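Local coordinates for protein prepilin (Salmonella typhi, PDB 3FHV) that is the type IVb pilin PilS, here its soluble globular part, which interacts with the chloride channel CFTR and probably assembles into adhesive pili, at residues A[108-120]-A[144-156]. Numbering follows the deposited sequence.
Sequences MSRSGGTSGIKIN and RTGTNTLVFNYNG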
loop_
_atom_site.group_PDB
_atom_site.type_symbol
_atom_site.label_atom_id
_atom_site.label_comp_id
_atom_site.label_asym_id
_atom_site.label_seq_id
_atom_site.Cartn_x
_atom_site.Cartn_y
_atom_site.Cartn_z
ATOM N N MET A 108 3.987 -8.099 14.276
ATOM C CA MET A 108 4.066 -8.972 13.105
ATOM C C MET A 108 3.587 -10.376 13.479
ATOM O O MET A 108 3.017 -11.088 12.650
ATOM C CB MET A 108 5.503 -9.030 12.563
ATOM C CG MET A 108 6.036 -7.704 11.987
ATOM S SD MET A 108 5.120 -7.040 10.557
ATOM C CE MET A 108 5.611 -8.200 9.293
ATOM N N SER A 109 3.823 -10.773 14.727
ATOM C CA SER A 109 3.377 -12.084 15.197
ATOM C C SER A 109 1.847 -12.122 15.213
ATOM O O SER A 109 1.234 -13.054 14.693
ATOM C CB SER A 109 3.889 -12.357 16.613
ATOM O OG SER A 109 3.372 -13.589 17.104
ATOM N N ARG A 110 1.240 -11.099 15.807
ATOM C CA ARG A 110 -0.218 -11.011 15.905
ATOM C C ARG A 110 -0.873 -10.857 14.539
ATOM O O ARG A 110 -1.937 -11.426 14.282
ATOM C CB ARG A 110 -0.625 -9.833 16.794
ATOM C CG ARG A 110 -0.105 -9.929 18.222
ATOM C CD ARG A 110 -0.525 -8.721 19.059
ATOM N NE ARG A 110 0.205 -8.684 20.326
ATOM C CZ ARG A 110 0.095 -7.722 21.238
ATOM N NH1 ARG A 110 -0.721 -6.692 21.038
ATOM N NH2 ARG A 110 0.804 -7.793 22.360
ATOM N N SER A 111 -0.245 -10.072 13.673
ATOM C CA SER A 111 -0.753 -9.860 12.325
ATOM C C SER A 111 -0.934 -11.231 11.664
ATOM O O SER A 111 -1.814 -11.423 10.819
ATOM C CB SER A 111 0.238 -9.009 11.530
ATOM O OG SER A 111 -0.267 -8.707 10.242
ATOM N N GLY A 112 -0.079 -12.175 12.054
ATOM C CA GLY A 112 -0.154 -13.537 11.550
ATOM C C GLY A 112 0.213 -13.855 10.106
ATOM O O GLY A 112 0.020 -14.988 9.672
ATOM N N GLY A 113 0.754 -12.894 9.366
ATOM C CA GLY A 113 1.088 -13.159 7.973
ATOM C C GLY A 113 2.445 -13.756 7.630
ATOM O O GLY A 113 2.663 -14.181 6.491
ATOM N N THR A 114 3.369 -13.796 8.584
ATOM C CA THR A 114 4.691 -14.343 8.295
ATOM C C THR A 114 4.738 -15.850 8.474
ATOM O O THR A 114 3.798 -16.466 8.990
ATOM C CB THR A 114 5.782 -13.759 9.229
ATOM O OG1 THR A 114 5.725 -14.423 10.498
ATOM C CG2 THR A 114 5.565 -12.266 9.444
ATOM N N SER A 115 5.848 -16.434 8.043
ATOM C CA SER A 115 6.086 -17.857 8.203
ATOM C C SER A 115 7.276 -17.958 9.144
ATOM O O SER A 115 7.998 -18.945 9.156
ATOM C CB SER A 115 6.413 -18.511 6.863
ATOM O OG SER A 115 5.241 -18.620 6.080
ATOM N N GLY A 116 7.485 -16.906 9.925
ATOM C CA GLY A 116 8.596 -16.901 10.853
ATOM C C GLY A 116 9.082 -15.492 11.114
ATOM O O GLY A 116 9.052 -14.639 10.226
ATOM N N ILE A 117 9.519 -15.261 12.345
ATOM C CA ILE A 117 10.019 -13.964 12.785
ATOM C C ILE A 117 11.315 -14.181 13.558
ATOM O O ILE A 117 11.383 -15.016 14.475
ATOM C CB ILE A 117 8.999 -13.257 13.709
ATOM C CG1 ILE A 117 7.697 -13.012 12.943
ATOM C CG2 ILE A 117 9.579 -11.935 14.214
ATOM C CD1 ILE A 117 6.533 -12.506 13.804
ATOM N N LYS A 118 12.340 -13.420 13.192
ATOM C CA LYS A 118 13.633 -13.541 13.844
ATOM C C LYS A 118 14.041 -12.247 14.529
ATOM O O LYS A 118 13.933 -11.167 13.951
ATOM C CB LYS A 118 14.717 -13.893 12.827
ATOM C CG LYS A 118 14.414 -15.073 11.929
ATOM C CD LYS A 118 15.617 -15.362 11.034
ATOM C CE LYS A 118 15.356 -16.524 10.086
ATOM N NZ LYS A 118 16.549 -16.797 9.242
ATOM N N ILE A 119 14.508 -12.364 15.763
ATOM C CA ILE A 119 14.989 -11.201 16.504
ATOM C C ILE A 119 16.440 -11.538 16.798
ATOM O O ILE A 119 16.725 -12.433 17.598
ATOM C CB ILE A 119 14.229 -10.990 17.824
ATOM C CG1 ILE A 119 12.738 -10.783 17.543
ATOM C CG2 ILE A 119 14.786 -9.750 18.553
ATOM C CD1 ILE A 119 11.904 -10.575 18.796
ATOM N N ASN A 120 17.349 -10.836 16.127
ATOM C CA ASN A 120 18.774 -11.085 16.280
ATOM C C ASN A 120 19.020 -12.573 15.990
ATOM O O ASN A 120 18.584 -13.070 14.950
ATOM C CB ASN A 120 19.202 -10.668 17.688
ATOM C CG ASN A 120 18.977 -9.176 17.926
ATOM O OD1 ASN A 120 18.518 -8.747 18.994
ATOM N ND2 ASN A 120 19.301 -8.380 16.922
ATOM N N ARG A 144 21.723 6.494 21.169
ATOM C CA ARG A 144 20.472 6.656 20.438
ATOM C C ARG A 144 20.415 5.728 19.228
ATOM O O ARG A 144 19.563 5.878 18.354
ATOM C CB ARG A 144 20.292 8.117 19.999
ATOM C CG ARG A 144 21.522 8.754 19.378
ATOM C CD ARG A 144 21.269 10.222 19.039
ATOM N NE ARG A 144 22.446 10.863 18.455
ATOM C CZ ARG A 144 22.469 12.106 17.984
ATOM N NH1 ARG A 144 21.373 12.856 18.024
ATOM N NH2 ARG A 144 23.589 12.602 17.471
ATOM N N THR A 145 21.320 4.756 19.196
ATOM C CA THR A 145 21.384 3.811 18.083
ATOM C C THR A 145 20.812 2.438 18.424
ATOM O O THR A 145 21.200 1.818 19.416
ATOM C CB THR A 145 22.838 3.649 17.597
ATOM O OG1 THR A 145 23.286 4.889 17.032
ATOM C CG2 THR A 145 22.942 2.536 16.543
ATOM N N GLY A 146 19.885 1.969 17.592
ATOM C CA GLY A 146 19.280 0.667 17.816
ATOM C C GLY A 146 20.265 -0.445 17.514
ATOM O O GLY A 146 21.120 -0.289 16.645
ATOM N N THR A 147 20.147 -1.567 18.222
ATOM C CA THR A 147 21.053 -2.685 18.024
ATOM C C THR A 147 20.358 -3.968 17.573
ATOM O O THR A 147 20.977 -5.021 17.550
ATOM C CB THR A 147 21.841 -3.001 19.322
ATOM O OG1 THR A 147 20.927 -3.306 20.388
ATOM C CG2 THR A 147 22.705 -1.807 19.724
ATOM N N ASN A 148 19.087 -3.879 17.190
ATOM C CA ASN A 148 18.349 -5.070 16.786
ATOM C C ASN A 148 18.153 -5.270 15.292
ATOM O O ASN A 148 17.927 -4.314 14.545
ATOM C CB ASN A 148 16.977 -5.076 17.468
ATOM C CG ASN A 148 17.081 -5.149 18.976
ATOM O OD1 ASN A 148 17.490 -6.167 19.526
ATOM N ND2 ASN A 148 16.712 -4.061 19.656
ATOM N N THR A 149 18.261 -6.530 14.870
ATOM C CA THR A 149 18.035 -6.918 13.484
ATOM C C THR A 149 16.794 -7.815 13.510
ATOM O O THR A 149 16.778 -8.828 14.200
ATOM C CB THR A 149 19.207 -7.747 12.909
ATOM O OG1 THR A 149 20.406 -6.972 12.949
ATOM C CG2 THR A 149 18.924 -8.151 11.457
ATOM N N LEU A 150 15.761 -7.435 12.768
ATOM C CA LEU A 150 14.536 -8.221 12.706
ATOM C C LEU A 150 14.428 -8.806 11.310
ATOM O O LEU A 150 14.763 -8.146 10.323
ATOM C CB LEU A 150 13.306 -7.342 12.995
ATOM C CG LEU A 150 13.137 -6.748 14.406
ATOM C CD1 LEU A 150 11.879 -5.868 14.463
ATOM C CD2 LEU A 150 13.026 -7.874 15.413
ATOM N N VAL A 151 13.998 -10.059 11.224
ATOM C CA VAL A 151 13.819 -10.692 9.924
ATOM C C VAL A 151 12.432 -11.314 9.869
ATOM O O VAL A 151 12.031 -12.026 10.785
ATOM C CB VAL A 151 14.869 -11.800 9.656
ATOM C CG1 VAL A 151 14.702 -12.327 8.237
ATOM C CG2 VAL A 151 16.275 -11.253 9.846
ATOM N N PHE A 152 11.702 -11.027 8.797
ATOM C CA PHE A 152 10.363 -11.566 8.618
ATOM C C PHE A 152 10.388 -12.508 7.414
ATOM O O PHE A 152 10.722 -12.100 6.299
ATOM C CB PHE A 152 9.373 -10.417 8.403
ATOM C CG PHE A 152 9.528 -9.298 9.399
ATOM C CD1 PHE A 152 9.437 -9.546 10.767
ATOM C CD2 PHE A 152 9.778 -7.999 8.971
ATOM C CE1 PHE A 152 9.597 -8.512 11.698
ATOM C CE2 PHE A 152 9.938 -6.963 9.883
ATOM C CZ PHE A 152 9.848 -7.215 11.255
ATOM N N ASN A 153 10.033 -13.768 7.648
ATOM C CA ASN A 153 9.974 -14.758 6.579
ATOM C C ASN A 153 8.550 -14.987 6.085
ATOM O O ASN A 153 7.589 -14.510 6.689
ATOM C CB ASN A 153 10.591 -16.080 7.038
ATOM C CG ASN A 153 12.106 -16.042 7.050
ATOM O OD1 ASN A 153 12.722 -15.674 8.051
ATOM N ND2 ASN A 153 12.717 -16.424 5.934
ATOM N N TYR A 154 8.421 -15.722 4.985
ATOM C CA TYR A 154 7.228 -15.648 4.149
ATOM C C TYR A 154 7.127 -16.857 3.225
ATOM O O TYR A 154 7.946 -17.031 2.323
ATOM C CB TYR A 154 7.229 -14.357 3.328
ATOM C CG TYR A 154 6.789 -13.137 4.105
ATOM C CD1 TYR A 154 5.470 -12.986 4.510
ATOM C CD2 TYR A 154 7.694 -12.136 4.433
ATOM C CE1 TYR A 154 5.064 -11.872 5.221
ATOM C CE2 TYR A 154 7.297 -11.019 5.144
ATOM C CZ TYR A 154 5.981 -10.892 5.534
ATOM O OH TYR A 154 5.581 -9.781 6.241
ATOM N N ASN A 155 6.116 -17.688 3.456
ATOM C CA ASN A 155 6.179 -19.095 3.076
ATOM C C ASN A 155 7.594 -19.654 3.172
ATOM O O ASN A 155 8.475 -19.275 2.400
ATOM C CB ASN A 155 5.629 -19.292 1.662
ATOM C CG ASN A 155 4.370 -20.137 1.639
ATOM O OD1 ASN A 155 3.681 -20.216 0.622
ATOM N ND2 ASN A 155 4.063 -20.772 2.763
ATOM N N GLY A 156 7.805 -20.558 4.123
ATOM C CA GLY A 156 8.975 -21.404 4.120
ATOM C C GLY A 156 10.065 -20.892 5.039
ATOM O O GLY A 156 10.335 -21.522 6.089
ATOM O OXT GLY A 156 10.652 -19.848 4.704
HETATM O O HOH W 1 3.970 -16.527 5.045
HETATM O O HOH W 2 10.715 -20.857 9.275
HETATM O O HOH W 3 17.759 -11.192 13.010
#
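Bends at chi2 (-62°) and chi3 (-72°) fold the Met108 side chain over one face of the Phe152 ring. Met108 CG makes a CH-pi contact near the rim of that face, 3.7 Å from Phe152 CE1, and SD follows at a distance, almost straight above the ring centre, as a Met-aromatic contact. Met108 CE, the methyl, reaches on to Tyr154, 3.4 Å from its OH. From strand 116-119, Ile117 CG2 comes to the edge of the Phe152 ring, near its plane, while Ile119 and Leu150 lie side by side with CG1 of the first 3.6 Å from CD2 of the second. Ile117, Ile119, Leu150 and Phe152 line the sheet face covered by helices 8-25 and 98-111, Met108 being part of the second; Leu11 and Tyr14 of the former close in on Met108 and Phe152, and Cys101 of the latter on Ile119 and Leu150. The strands belong to the antiparallel sheet packed on the N-terminal helix that characterises type IV pilins, with C-terminal strand 148-154 placed between strands 88-96 and 116-119. Lys118 and Val151 form a hydrogen-bonded pair, Lys118 N donating in the carbonyl plane to Val151 O at 2.8 Å. On the opposite face the extended Lys118 chain runs alongside Val151, its CB 3.8 Å from Val151 CB, and carries CE to within 3.4 Å of Asn153 OD1. Ahead of Ile117, Gly116 N donates to Thr114 OG1 in an ST turn, and Ser115 N donates a hydrogen bond to Asn153 O from above the carbonyl plane, 57° out of it. At the far end Asn120 N donates a hydrogen bond to Thr149 O, nearly along the C=O axis, and a water donates to both Thr149 O and Asn120 O.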